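Local coordinates for protein 5'-Methylthioadenosine Nucleosidase (Arabidopsis thaliana, PDB 2QTG) that belongs to the phosphorylase superfamily and is named a nucleosidase, an alpha/beta protein that binds MTH in a pocket beside its central sheet, at residues F31-Q36 with I112-C117; S54-G59 with I103-P108; L198-G203 with F219-T224. All coordinates share one frame; numbering follows the deposited sequence.

How the contacts relate
Contacts 1 and 3 lie in the core and contact 2 at the surface. Contacts 1 and 3 have centres about 8 Å apart and belong to one mixed sheet. Strand 110-119, from contact 1, lies next to both strand 198-200 and strand 217-226 of contact 3. The two also meet directly, where Asn113 OD1 is 2.8 Å from Lys221 NZ, and both touch MTH. Their chemistry still differs: contact 1 rests on hydrogen bonds from the backbone and an asparagine amide and on apolar packing, contact 3 on a buried salt bridge. Contact 2, about 18 Å from contact 1 between centres, is mainly apolar packing, with no polar bond between its segments. Its helix 92-106 leads along the chain into strand 110-119.

Contact 1: F31-Q36 with I112-C117; sequences FVIAMQ and INAGTC. With MTH (2-(4-amino-pyrrolo[2,3-D]pyrimidin-7-yl)-5-methylsulfanylmethyl-tetrahydro-furan-3,4-diol), chain C.
Val32 is bonded through both its backbone N and its O to 112-117. Its N donates to Ile112 O at 2.8 Å. Its O accepts from Asn113 ND2 at 2.9 Å, and this donor lies 33° out of the carbonyl plane, while the oxygen sits in the plane of the amide. A weak bond from Ala114 N reaches the same oxygen. Asn113 can do this because its CG is anti to the backbone N (chi1 178°), which lays the amide beside the neighbouring strand. Its OD1 bonds to Lys221, so both ends of the amide are held.

These bonds join strands 28-32 and 110-119 in parallel, within the central sheet of the phosphorylase superfamily fold. Past Val32 the chains part, and one water bridges Ala34 N and Ala114 O.

Phe31 and Ile112 share the face of the sheet opposite to Val32 and Asn113. Ile112 CB lies over one face of the Phe31 ring, 4.1 Å from its centroid, a CH-pi contact. Ile112 CD1 meets Phe31 CZ at 3.6 Å. Ala114 CB sits at the ring edge, 4.1 Å from Phe31 CD2. Helix 234-259 covers both Phe31 and Ile112.

Near MTH, Met35 CE comes 4.0 Å from Thr116 OG1, which bonds to Glu38.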
ATOM      1  N   PHE A  31      13.821   8.767  -8.428  1.00 17.47           N
ATOM      2  CA  PHE A  31      12.631   8.515  -9.285  1.00 17.48           C
ATOM      3  C   PHE A  31      11.950   7.213  -8.861  1.00 16.92           C
ATOM      4  O   PHE A  31      12.582   6.158  -8.806  1.00 16.61           O
ATOM      5  CB  PHE A  31      13.010   8.391 -10.745  1.00 17.25           C
ATOM      6  CG  PHE A  31      13.253   9.681 -11.421  1.00 19.03           C
ATOM      7  CD1 PHE A  31      14.480  10.347 -11.255  1.00 18.20           C
ATOM      8  CD2 PHE A  31      12.270  10.249 -12.237  1.00 20.50           C
ATOM      9  CE1 PHE A  31      14.711  11.546 -11.887  1.00 20.75           C
ATOM     10  CE2 PHE A  31      12.497  11.470 -12.888  1.00 19.01           C
ATOM     11  CZ  PHE A  31      13.700  12.113 -12.712  1.00 19.76           C
ATOM     12  N   VAL A  32      10.663   7.291  -8.529  1.00 16.32           N
ATOM     13  CA  VAL A  32       9.873   6.074  -8.261  1.00 15.64           C
ATOM     14  C   VAL A  32       8.995   5.790  -9.483  1.00 16.21           C
ATOM     15  O   VAL A  32       8.062   6.559  -9.787  1.00 16.06           O
ATOM     16  CB  VAL A  32       8.979   6.220  -6.968  1.00 14.89           C
ATOM     17  CG1 VAL A  32       7.996   5.043  -6.855  1.00 17.42           C
ATOM     18  CG2 VAL A  32       9.875   6.313  -5.724  1.00 15.50           C
ATOM     19  N   ILE A  33       9.309   4.719 -10.215  1.00 15.20           N
ATOM     20  CA  ILE A  33       8.625   4.476 -11.481  1.00 14.94           C
ATOM     21  C   ILE A  33       8.026   3.064 -11.447  1.00 14.98           C
ATOM     22  O   ILE A  33       8.744   2.083 -11.231  1.00 15.72           O
ATOM     23  CB  ILE A  33       9.533   4.695 -12.761  1.00 14.89           C
ATOM     24  CG1 ILE A  33      10.176   6.121 -12.801  1.00 15.53           C
ATOM     25  CG2 ILE A  33       8.689   4.370 -14.038  1.00 14.07           C
ATOM     26  CD1 ILE A  33      11.254   6.350 -13.946  1.00 14.12           C
ATOM     27  N   ALA A  34       6.723   2.963 -11.674  1.00 14.03           N
ATOM     28  CA  ALA A  34       5.996   1.707 -11.370  1.00 15.83           C
ATOM     29  C   ALA A  34       6.274   0.552 -12.368  1.00 16.11           C
ATOM     30  O   ALA A  34       6.406  -0.610 -11.958  1.00 16.53           O
ATOM     31  CB  ALA A  34       4.521   1.971 -11.297  1.00 14.58           C
ATOM     32  N   MET A  35       6.364   0.893 -13.652  1.00 17.61           N
ATOM     33  CA  MET A  35       6.619  -0.095 -14.716  1.00 20.21           C
ATOM     34  C   MET A  35       7.978   0.083 -15.400  1.00 21.14           C
ATOM     35  O   MET A  35       8.353   1.203 -15.786  1.00 20.36           O
ATOM     36  CB  MET A  35       5.501  -0.022 -15.766  1.00 19.82           C
ATOM     37  CG  MET A  35       4.097  -0.159 -15.169  1.00 20.17           C
ATOM     38  SD  MET A  35       2.861  -0.593 -16.402  1.00 21.13           S
ATOM     39  CE  MET A  35       2.798   0.954 -17.290  1.00 22.40           C
ATOM     40  N   GLN A  36       8.698  -1.015 -15.616  1.00 23.88           N
ATOM     41  CA  GLN A  36      10.038  -0.882 -16.193  1.00 27.71           C
ATOM     42  C   GLN A  36      10.088  -0.272 -17.586  1.00 27.91           C
ATOM     43  O   GLN A  36      11.103   0.316 -17.939  1.00 28.73           O
ATOM     44  CB  GLN A  36      10.848  -2.180 -16.113  1.00 27.78           C
ATOM     45  CG  GLN A  36      11.600  -2.305 -14.763  1.00 30.03           C
ATOM     46  CD  GLN A  36      12.223  -3.691 -14.568  1.00 30.66           C
ATOM     47  OE1 GLN A  36      11.521  -4.696 -14.329  1.00 32.42           O
ATOM     48  NE2 GLN A  36      13.549  -3.746 -14.658  1.00 32.69           N
ATOM     49  N   ILE A 112      10.714  11.942  -7.165  1.00 16.33           N
ATOM     50  CA  ILE A 112       9.913  12.175  -8.340  1.00 16.73           C
ATOM     51  C   ILE A 112       9.209  10.866  -8.727  1.00 16.67           C
ATOM     52  O   ILE A 112       9.836   9.894  -9.161  1.00 18.03           O
ATOM     53  CB  ILE A 112      10.749  12.678  -9.548  1.00 15.56           C
ATOM     54  CG1 ILE A 112      11.714  13.813  -9.144  1.00 15.86           C
ATOM     55  CG2 ILE A 112       9.831  12.934 -10.821  1.00 15.33           C
ATOM     56  CD1 ILE A 112      12.465  14.473 -10.262  1.00 16.01           C
ATOM     57  N   ASN A 113       7.895  10.861  -8.585  1.00 15.23           N
ATOM     58  CA  ASN A 113       7.049   9.772  -9.078  1.00 14.54           C
ATOM     59  C   ASN A 113       6.725  10.111 -10.535  1.00 14.94           C
ATOM     60  O   ASN A 113       6.005  11.037 -10.809  1.00 14.61           O
ATOM     61  CB  ASN A 113       5.787   9.624  -8.218  1.00 14.83           C
ATOM     62  CG  ASN A 113       4.815   8.533  -8.715  1.00 15.17           C
ATOM     63  OD1 ASN A 113       3.610   8.721  -8.627  1.00 17.30           O
ATOM     64  ND2 ASN A 113       5.349   7.396  -9.238  1.00 14.67           N
ATOM     65  N   ALA A 114       7.313   9.374 -11.472  1.00 15.21           N
ATOM     66  CA  ALA A 114       7.109   9.621 -12.914  1.00 15.18           C
ATOM     67  C   ALA A 114       6.451   8.400 -13.561  1.00 15.18           C
ATOM     68  O   ALA A 114       6.862   7.270 -13.308  1.00 16.74           O
ATOM     69  CB  ALA A 114       8.460   9.913 -13.595  1.00 14.44           C
ATOM     70  N   GLY A 115       5.448   8.609 -14.406  1.00 14.91           N
ATOM     71  CA  GLY A 115       4.807   7.500 -15.109  1.00 16.08           C
ATOM     72  C   GLY A 115       3.601   7.910 -15.939  1.00 16.87           C
ATOM     73  O   GLY A 115       3.269   9.101 -16.047  1.00 17.53           O
ATOM     74  N   THR A 116       2.945   6.916 -16.513  1.00 16.11           N
ATOM     75  CA  THR A 116       1.733   7.127 -17.319  1.00 17.69           C
ATOM     76  C   THR A 116       0.455   7.210 -16.435  1.00 17.05           C
ATOM     77  O   THR A 116       0.441   6.761 -15.276  1.00 18.05           O
ATOM     78  CB  THR A 116       1.616   6.029 -18.426  1.00 17.67           C
ATOM     79  OG1 THR A 116       1.586   4.715 -17.816  1.00 18.81           O
ATOM     80  CG2 THR A 116       2.778   6.116 -19.373  1.00 19.61           C
ATOM     81  N   CYS A 117      -0.600   7.785 -16.988  1.00 16.13           N
ATOM     82  CA  CYS A 117      -1.842   7.943 -16.292  1.00 16.41           C
ATOM     83  C   CYS A 117      -2.989   8.114 -17.269  1.00 16.64           C
ATOM     84  O   CYS A 117      -2.763   8.368 -18.486  1.00 17.04           O
ATOM     85  CB  CYS A 117      -1.769   9.188 -15.362  1.00 16.12           C
ATOM     86  SG  CYS A 117      -1.659  10.758 -16.252  1.00 17.95           S
TER
HETATM   87  CS  MTH C 268      -0.730  -1.858 -15.807  1.00 14.73           C
HETATM   88  S5' MTH C 268      -1.809  -0.952 -14.693  1.00 16.30           S
HETATM   89  C5' MTH C 268      -1.490   0.651 -15.373  1.00 15.74           C
HETATM   90  C4' MTH C 268      -0.231   1.374 -14.872  1.00 17.74           C
HETATM   91  O4' MTH C 268      -0.117   2.617 -15.606  1.00 17.20           O
HETATM   92  C2' MTH C 268      -0.984   3.096 -13.402  1.00 17.57           C
HETATM   93  O2' MTH C 268      -0.550   4.075 -12.428  1.00 15.01           O
HETATM   94  C3' MTH C 268      -0.244   1.765 -13.392  1.00 14.64           C
HETATM   95  O3' MTH C 268       1.125   1.845 -12.958  1.00 14.70           O
HETATM   96  C1' MTH C 268      -0.750   3.673 -14.819  1.00 16.98           C
HETATM   97  N9  MTH C 268      -2.003   4.032 -15.452  1.00 15.27           N
HETATM   98  C8  MTH C 268      -2.187   4.223 -16.715  1.00 17.72           C
HETATM   99  C7  MTH C 268      -3.309   4.719 -16.999  1.00 18.71           C
HETATM  100  C5  MTH C 268      -4.192   4.495 -16.078  1.00 16.24           C
HETATM  101  C6  MTH C 268      -5.541   4.690 -15.969  1.00 14.84           C
HETATM  102  N6  MTH C 268      -6.303   5.061 -17.035  1.00 13.43           N
HETATM  103  N1  MTH C 268      -6.041   4.432 -14.723  1.00 14.74           N
HETATM  104  C2  MTH C 268      -5.240   4.048 -13.671  1.00 11.00           C
HETATM  105  N3  MTH C 268      -3.889   3.863 -13.795  1.00 16.37           N
HETATM  106  C4  MTH C 268      -3.349   4.117 -15.011  1.00 15.53           C
HETATM  107  O   HOH W   1       5.184   5.076 -12.612  1.00 17.60           O

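Contact 2: S54-G59 with I103-P108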
ATOM      1  N   SER A  54      22.171  -5.049  -4.336  1.00 39.93           N
ATOM      2  CA  SER A  54      20.980  -4.965  -3.459  1.00 38.60           C
ATOM      3  C   SER A  54      20.950  -3.836  -2.386  1.00 37.90           C
ATOM      4  O   SER A  54      20.832  -4.121  -1.191  1.00 38.04           O
ATOM      5  CB  SER A  54      20.763  -6.324  -2.785  1.00 38.81           C
ATOM      6  OG  SER A  54      20.555  -7.348  -3.748  1.00 38.08           O
ATOM      7  N   PRO A  55      21.030  -2.552  -2.798  1.00 37.24           N
ATOM      8  CA  PRO A  55      21.047  -1.470  -1.806  1.00 36.64           C
ATOM      9  C   PRO A  55      19.783  -1.356  -0.940  1.00 36.32           C
ATOM     10  O   PRO A  55      19.847  -0.766   0.126  1.00 36.56           O
ATOM     11  CB  PRO A  55      21.200  -0.201  -2.662  1.00 36.60           C
ATOM     12  CG  PRO A  55      21.692  -0.671  -3.984  1.00 37.30           C
ATOM     13  CD  PRO A  55      21.122  -2.034  -4.177  1.00 37.09           C
ATOM     14  N   LEU A  56      18.655  -1.911  -1.386  1.00 35.96           N
ATOM     15  CA  LEU A  56      17.372  -1.799  -0.656  1.00 35.78           C
ATOM     16  C   LEU A  56      17.004  -3.066   0.110  1.00 35.86           C
ATOM     17  O   LEU A  56      15.873  -3.193   0.612  1.00 36.21           O
ATOM     18  CB  LEU A  56      16.216  -1.438  -1.606  1.00 35.94           C
ATOM     19  CG  LEU A  56      16.422  -0.325  -2.630  1.00 35.81           C
ATOM     20  CD1 LEU A  56      15.186  -0.172  -3.505  1.00 35.35           C
ATOM     21  CD2 LEU A  56      16.788   0.993  -1.954  1.00 36.17           C
ATOM     22  N   GLY A  57      17.964  -3.991   0.209  1.00 35.26           N
ATOM     23  CA  GLY A  57      17.738  -5.273   0.857  1.00 34.08           C
ATOM     24  C   GLY A  57      17.861  -6.397  -0.140  1.00 33.26           C
ATOM     25  O   GLY A  57      17.439  -6.280  -1.288  1.00 32.47           O
ATOM     26  N   LYS A  58      18.435  -7.504   0.310  1.00 33.22           N
ATOM     27  CA  LYS A  58      18.682  -8.638  -0.575  1.00 33.15           C
ATOM     28  C   LYS A  58      17.416  -9.463  -0.847  1.00 31.94           C
ATOM     29  O   LYS A  58      16.453  -9.390  -0.089  1.00 31.63           O
ATOM     30  CB  LYS A  58      19.806  -9.499   0.006  1.00 33.73           C
ATOM     31  CG  LYS A  58      21.189  -8.963  -0.336  1.00 35.11           C
ATOM     32  CD  LYS A  58      22.266  -9.852   0.238  1.00 38.44           C
ATOM     33  CE  LYS A  58      23.635  -9.597  -0.400  1.00 37.79           C
ATOM     34  NZ  LYS A  58      24.545 -10.682   0.063  1.00 36.82           N
ATOM     35  N   GLY A  59      17.439 -10.249  -1.924  1.00 31.58           N
ATOM     36  CA  GLY A  59      16.363 -11.200  -2.254  1.00 30.09           C
ATOM     37  C   GLY A  59      14.994 -10.623  -2.615  1.00 29.59           C
ATOM     38  O   GLY A  59      13.952 -11.267  -2.390  1.00 29.45           O
ATOM     39  N   ILE A 103      13.697   5.871   0.592  1.00 15.93           N
ATOM     40  CA  ILE A 103      13.973   6.992   1.488  1.00 16.67           C
ATOM     41  C   ILE A 103      14.987   6.594   2.584  1.00 17.66           C
ATOM     42  O   ILE A 103      16.001   7.296   2.812  1.00 19.04           O
ATOM     43  CB  ILE A 103      12.666   7.586   2.084  1.00 15.16           C
ATOM     44  CG1 ILE A 103      11.830   8.272   0.977  1.00 16.64           C
ATOM     45  CG2 ILE A 103      12.973   8.605   3.211  1.00 14.19           C
ATOM     46  CD1 ILE A 103      10.390   8.557   1.390  1.00 15.02           C
ATOM     47  N   GLN A 104      14.740   5.447   3.205  1.00 18.47           N
ATOM     48  CA  GLN A 104      15.581   4.950   4.322  1.00 19.20           C
ATOM     49  C   GLN A 104      17.028   4.596   3.914  1.00 19.50           C
ATOM     50  O   GLN A 104      17.988   4.968   4.607  1.00 19.74           O
ATOM     51  CB  GLN A 104      14.853   3.812   5.070  1.00 18.99           C
ATOM     52  CG  GLN A 104      13.699   4.371   5.912  1.00 21.37           C
ATOM     53  CD  GLN A 104      13.261   3.493   7.088  1.00 26.46           C
ATOM     54  OE1 GLN A 104      13.386   2.263   7.061  1.00 25.92           O
ATOM     55  NE2 GLN A 104      12.704   4.137   8.120  1.00 26.49           N
ATOM     56  N   ALA A 105      17.181   3.960   2.767  1.00 19.06           N
ATOM     57  CA  ALA A 105      18.485   3.519   2.286  1.00 21.18           C
ATOM     58  C   ALA A 105      19.260   4.645   1.559  1.00 21.69           C
ATOM     59  O   ALA A 105      20.446   4.825   1.800  1.00 23.55           O
ATOM     60  CB  ALA A 105      18.333   2.291   1.360  1.00 20.72           C
ATOM     61  N   LEU A 106      18.581   5.388   0.691  1.00 22.52           N
ATOM     62  CA  LEU A 106      19.248   6.286  -0.262  1.00 22.38           C
ATOM     63  C   LEU A 106      19.261   7.761   0.162  1.00 21.69           C
ATOM     64  O   LEU A 106      20.015   8.563  -0.403  1.00 20.38           O
ATOM     65  CB  LEU A 106      18.650   6.128  -1.666  1.00 22.63           C
ATOM     66  CG  LEU A 106      18.426   4.681  -2.162  1.00 23.68           C
ATOM     67  CD1 LEU A 106      17.659   4.720  -3.488  1.00 22.62           C
ATOM     68  CD2 LEU A 106      19.750   3.935  -2.297  1.00 24.76           C
ATOM     69  N   LYS A 107      18.447   8.107   1.161  1.00 21.88           N
ATOM     70  CA  LYS A 107      18.379   9.471   1.723  1.00 22.78           C
ATOM     71  C   LYS A 107      18.347  10.594   0.651  1.00 22.08           C
ATOM     72  O   LYS A 107      19.197  11.515   0.663  1.00 21.20           O
ATOM     73  CB  LYS A 107      19.504   9.729   2.761  1.00 23.70           C
ATOM     74  CG  LYS A 107      19.733   8.588   3.818  1.00 25.21           C
ATOM     75  CD  LYS A 107      18.851   8.745   5.058  1.00 28.79           C
ATOM     76  CE  LYS A 107      19.089   7.594   6.088  1.00 30.41           C
ATOM     77  NZ  LYS A 107      20.398   7.723   6.806  1.00 36.36           N
ATOM     78  N   PRO A 108      17.338  10.560  -0.244  1.00 21.61           N
ATOM     79  CA  PRO A 108      17.279  11.577  -1.301  1.00 21.42           C
ATOM     80  C   PRO A 108      16.817  12.918  -0.760  1.00 21.01           C
ATOM     81  O   PRO A 108      16.166  12.958   0.287  1.00 21.49           O
ATOM     82  CB  PRO A 108      16.216  11.037  -2.277  1.00 20.78           C
ATOM     83  CG  PRO A 108      15.403  10.091  -1.494  1.00 22.84           C
ATOM     84  CD  PRO A 108      16.180   9.640  -0.274  1.00 22.02           C
TER
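Pro55 meets the end of helix 92-106 through both its backbone and its ring. Its O lies 3.6 Å from Ala105 CB, a plain van der Waals contact. On the ring, CB faces Leu106 CD2 at 4.4 Å, a looser touch. Pro55 occupies the second position of a type I beta turn from Ser54 to Gly57, closed by a 3.2 Å bond from Gly57 N to Ser54 O.

Leu56, the third residue of that turn, makes the closer side-chain contacts. One branch does the touching: CD2 lies 3.9 Å from Ala105 CB and 4.0 Å from Leu106 CG. The methyl therefore rests against two successive residues of the last helical turn. CG of Leu56 is anti to the carbonyl carbon (chi1 -46°), and from there the CD2 branch extends to the helix. The side chains of Leu56 and Leu106 cross at about a right angle. Leu64, on strand 63-69, touches Pro55, Leu56 and Leu106, so the loop and the helix end share a base on the sheet.

At Gly57 the chain moves off from this helix. Its counterpart on the second subunit packs against Gln104, which places the contact next to the dimer interface.

Across the two segments the contact consists of methyl, methylene and methine groups and one carbonyl oxygen. It depends on close fit and dispersion, with little to fix direction.

Contact 3: L198-G203 with F219-T224. With MTH (2-(4-amino-pyrrolo[2,3-D]pyrimidin-7-yl)-5-methylsulfanylmethyl-tetrahydro-furan-3,4-diol), chain C.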
ATOM      1  N   LEU A 198      -6.278  13.901 -13.473  1.00 15.94           N
ATOM      2  CA  LEU A 198      -5.481  12.737 -13.795  1.00 13.84           C
ATOM      3  C   LEU A 198      -5.813  11.543 -12.867  1.00 14.51           C
ATOM      4  O   LEU A 198      -6.276  11.725 -11.743  1.00 12.99           O
ATOM      5  CB  LEU A 198      -3.986  13.065 -13.721  1.00 14.39           C
ATOM      6  CG  LEU A 198      -3.491  14.334 -14.398  1.00 13.91           C
ATOM      7  CD1 LEU A 198      -2.155  14.714 -13.752  1.00 14.00           C
ATOM      8  CD2 LEU A 198      -3.312  14.127 -15.927  1.00 13.89           C
ATOM      9  N   LYS A 199      -5.533  10.346 -13.361  1.00 13.50           N
ATOM     10  CA  LYS A 199      -5.942   9.094 -12.724  1.00 13.68           C
ATOM     11  C   LYS A 199      -4.815   8.084 -12.827  1.00 14.63           C
ATOM     12  O   LYS A 199      -4.312   7.779 -13.924  1.00 14.02           O
ATOM     13  CB  LYS A 199      -7.231   8.559 -13.381  1.00 13.89           C
ATOM     14  CG  LYS A 199      -7.741   7.220 -12.772  1.00 13.04           C
ATOM     15  CD  LYS A 199      -8.750   6.529 -13.696  1.00 12.95           C
ATOM     16  CE  LYS A 199      -9.287   5.237 -13.014  1.00 13.73           C
ATOM     17  NZ  LYS A 199      -8.295   4.133 -13.117  1.00 12.70           N
ATOM     18  N   ASP A 200      -4.421   7.532 -11.684  1.00 15.97           N
ATOM     19  CA  ASP A 200      -3.370   6.508 -11.691  1.00 15.19           C
ATOM     20  C   ASP A 200      -3.578   5.471 -10.599  1.00 14.44           C
ATOM     21  O   ASP A 200      -4.641   5.444  -9.930  1.00 14.04           O
ATOM     22  CB  ASP A 200      -1.978   7.158 -11.592  1.00 15.88           C
ATOM     23  CG  ASP A 200      -1.619   7.574 -10.162  1.00 15.60           C
ATOM     24  OD1 ASP A 200      -2.540   7.775  -9.341  1.00 14.58           O
ATOM     25  OD2 ASP A 200      -0.422   7.695  -9.875  1.00 16.70           O
ATOM     26  N   MET A 201      -2.562   4.654 -10.381  1.00 13.06           N
ATOM     27  CA  MET A 201      -2.650   3.582  -9.375  1.00 14.64           C
ATOM     28  C   MET A 201      -1.562   3.630  -8.301  1.00 14.75           C
ATOM     29  O   MET A 201      -1.525   2.736  -7.434  1.00 15.33           O
ATOM     30  CB  MET A 201      -2.668   2.214 -10.071  1.00 14.56           C
ATOM     31  CG  MET A 201      -3.900   2.031 -10.972  1.00 15.84           C
ATOM     32  SD  MET A 201      -3.686   0.703 -12.221  1.00 16.29           S
ATOM     33  CE  MET A 201      -3.631  -0.786 -11.234  1.00 14.95           C
ATOM     34  N   GLU A 202      -0.684   4.652  -8.348  1.00 14.43           N
ATOM     35  CA  GLU A 202       0.353   4.763  -7.326  1.00 14.65           C
ATOM     36  C   GLU A 202       0.504   6.098  -6.589  1.00 13.59           C
ATOM     37  O   GLU A 202       0.984   6.095  -5.449  1.00 14.82           O
ATOM     38  CB  GLU A 202       1.747   4.383  -7.853  1.00 14.94           C
ATOM     39  CG  GLU A 202       1.912   2.979  -8.426  1.00 14.73           C
ATOM     40  CD  GLU A 202       1.438   2.847  -9.884  1.00 16.39           C
ATOM     41  OE1 GLU A 202       1.485   3.849 -10.619  1.00 19.42           O
ATOM     42  OE2 GLU A 202       1.099   1.721 -10.289  1.00 15.07           O
ATOM     43  N   GLY A 203       0.166   7.214  -7.247  1.00 13.27           N
ATOM     44  CA  GLY A 203       0.627   8.545  -6.838  1.00 13.21           C
ATOM     45  C   GLY A 203       0.408   8.914  -5.385  1.00 12.87           C
ATOM     46  O   GLY A 203       1.360   9.281  -4.672  1.00 11.26           O
ATOM     47  N   PHE A 219       5.594  14.996  -9.061  1.00 16.87           N
ATOM     48  CA  PHE A 219       4.961  14.017  -9.928  1.00 18.21           C
ATOM     49  C   PHE A 219       4.988  14.505 -11.352  1.00 17.71           C
ATOM     50  O   PHE A 219       4.518  15.613 -11.666  1.00 18.86           O
ATOM     51  CB  PHE A 219       3.491  13.795  -9.557  1.00 17.65           C
ATOM     52  CG  PHE A 219       3.259  13.394  -8.140  1.00 17.46           C
ATOM     53  CD1 PHE A 219       3.128  14.375  -7.146  1.00 16.65           C
ATOM     54  CD2 PHE A 219       3.133  12.043  -7.789  1.00 19.10           C
ATOM     55  CE1 PHE A 219       2.962  14.045  -5.851  1.00 16.07           C
ATOM     56  CE2 PHE A 219       2.909  11.683  -6.464  1.00 19.48           C
ATOM     57  CZ  PHE A 219       2.821  12.703  -5.483  1.00 17.80           C
ATOM     58  N   LEU A 220       5.542  13.673 -12.226  1.00 17.97           N
ATOM     59  CA  LEU A 220       5.416  13.861 -13.654  1.00 16.87           C
ATOM     60  C   LEU A 220       4.505  12.742 -14.230  1.00 17.74           C
ATOM     61  O   LEU A 220       4.887  11.554 -14.231  1.00 16.40           O
ATOM     62  CB  LEU A 220       6.796  13.758 -14.315  1.00 17.88           C
ATOM     63  CG  LEU A 220       7.850  14.729 -13.742  1.00 16.55           C
ATOM     64  CD1 LEU A 220       9.170  14.376 -14.425  1.00 16.58           C
ATOM     65  CD2 LEU A 220       7.476  16.183 -14.004  1.00 17.98           C
ATOM     66  N   LYS A 221       3.330  13.124 -14.720  1.00 16.97           N
ATOM     67  CA  LYS A 221       2.317  12.139 -15.156  1.00 18.04           C
ATOM     68  C   LYS A 221       1.956  12.360 -16.632  1.00 18.08           C
ATOM     69  O   LYS A 221       1.399  13.416 -17.017  1.00 20.02           O
ATOM     70  CB  LYS A 221       1.078  12.156 -14.249  1.00 17.58           C
ATOM     71  CG  LYS A 221       1.401  11.728 -12.782  1.00 17.04           C
ATOM     72  CD  LYS A 221       1.678  10.223 -12.683  1.00 15.87           C
ATOM     73  CE  LYS A 221       2.413   9.873 -11.363  1.00 14.17           C
ATOM     74  NZ  LYS A 221       2.099   8.435 -10.958  1.00 18.51           N
ATOM     75  N   ALA A 222       2.279  11.350 -17.433  1.00 17.82           N
ATOM     76  CA  ALA A 222       2.102  11.388 -18.879  1.00 16.95           C
ATOM     77  C   ALA A 222       0.810  10.686 -19.244  1.00 16.44           C
ATOM     78  O   ALA A 222       0.637   9.470 -18.981  1.00 16.00           O
ATOM     79  CB  ALA A 222       3.318  10.723 -19.607  1.00 17.03           C
ATOM     80  N   VAL A 223      -0.088  11.458 -19.841  1.00 16.36           N
ATOM     81  CA  VAL A 223      -1.423  10.995 -20.210  1.00 16.88           C
ATOM     82  C   VAL A 223      -1.354  10.007 -21.384  1.00 17.54           C
ATOM     83  O   VAL A 223      -1.067  10.445 -22.536  1.00 18.25           O
ATOM     84  CB  VAL A 223      -2.329  12.192 -20.542  1.00 17.87           C
ATOM     85  CG1 VAL A 223      -3.764  11.724 -20.865  1.00 16.56           C
ATOM     86  CG2 VAL A 223      -2.343  13.168 -19.354  1.00 17.36           C
ATOM     87  N   THR A 224      -1.567   8.716 -21.101  1.00 18.41           N
ATOM     88  CA  THR A 224      -1.709   7.677 -22.135  1.00 20.13           C
ATOM     89  C   THR A 224      -3.089   7.357 -22.630  1.00 20.57           C
ATOM     90  O   THR A 224      -3.227   6.765 -23.683  1.00 21.43           O
ATOM     91  CB  THR A 224      -1.164   6.289 -21.742  1.00 20.70           C
ATOM     92  OG1 THR A 224      -0.873   6.173 -20.356  1.00 25.77           O
ATOM     93  CG2 THR A 224       0.035   5.929 -22.503  1.00 18.93           C
TER
HETATM   94  CS  MTH C 268      -0.730  -1.858 -15.807  1.00 14.73           C
HETATM   95  S5' MTH C 268      -1.809  -0.952 -14.693  1.00 16.30           S
HETATM   96  C5' MTH C 268      -1.490   0.651 -15.373  1.00 15.74           C
HETATM   97  C4' MTH C 268      -0.231   1.374 -14.872  1.00 17.74           C
HETATM   98  O4' MTH C 268      -0.117   2.617 -15.606  1.00 17.20           O
HETATM   99  C2' MTH C 268      -0.984   3.096 -13.402  1.00 17.57           C
HETATM  100  O2' MTH C 268      -0.550   4.075 -12.428  1.00 15.01           O
HETATM  101  C3' MTH C 268      -0.244   1.765 -13.392  1.00 14.64           C
HETATM  102  O3' MTH C 268       1.125   1.845 -12.958  1.00 14.70           O
HETATM  103  C1' MTH C 268      -0.750   3.673 -14.819  1.00 16.98           C
HETATM  104  N9  MTH C 268      -2.003   4.032 -15.452  1.00 15.27           N
HETATM  105  C8  MTH C 268      -2.187   4.223 -16.715  1.00 17.72           C
HETATM  106  C7  MTH C 268      -3.309   4.719 -16.999  1.00 18.71           C
HETATM  107  C5  MTH C 268      -4.192   4.495 -16.078  1.00 16.24           C
HETATM  108  C6  MTH C 268      -5.541   4.690 -15.969  1.00 14.84           C
HETATM  109  N6  MTH C 268      -6.303   5.061 -17.035  1.00 13.43           N
HETATM  110  N1  MTH C 268      -6.041   4.432 -14.723  1.00 14.74           N
HETATM  111  C2  MTH C 268      -5.240   4.048 -13.671  1.00 11.00           C
HETATM  112  N3  MTH C 268      -3.889   3.863 -13.795  1.00 16.37           N
HETATM  113  C4  MTH C 268      -3.349   4.117 -15.011  1.00 15.53           C
HETATM  114  O   HOH W   2       3.594   5.603 -10.656  1.00 19.42           O
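Asp200 OD2 takes bonds from two donors, one on each side of the oxygen. Lys221 NZ reaches it at 2.8 Å on the anti side, in a salt bridge 19° out of the carboxylate plane. Gly203 N comes to the syn side at 2.7 Å, which makes an Asx motif at the start of helix 203-212. Glu202 N adds a weak bond. The other oxygen, OD1, bonds to Thr177, so the carboxylate is held at both ends.

The Lys221 chain bends at chi2 (-72°) and crosses the Asp200 side chain at about a right angle. Besides the bond of NZ to Asn113, a water accepts weakly from NZ and donates to Glu202 OE1 at 2.7 Å.

Leu198 makes the apolar contacts. Its CD2 packs on Val223 CG2 at 3.7 Å, and its CD1 lies near Lys221 CB. Gly203 O sits near the plane of the Phe219 ring, 3.4 Å from Phe219 CE2 at the ring edge.

Segment 198-203 also binds MTH. Glu202 OE1 and OE2 accept from O2' and O3' of MTH respectively, and Met201 N donates to O2' of MTH at 2.9 Å. Lys199 NZ bonds to N1 of MTH at 2.8 Å. Asp225, outside the two segments, also bonds to MTH. A glutamate accepting from both hydroxyls of the ligand's sugar-like ring is characteristic of the ligand pocket in this superfamily.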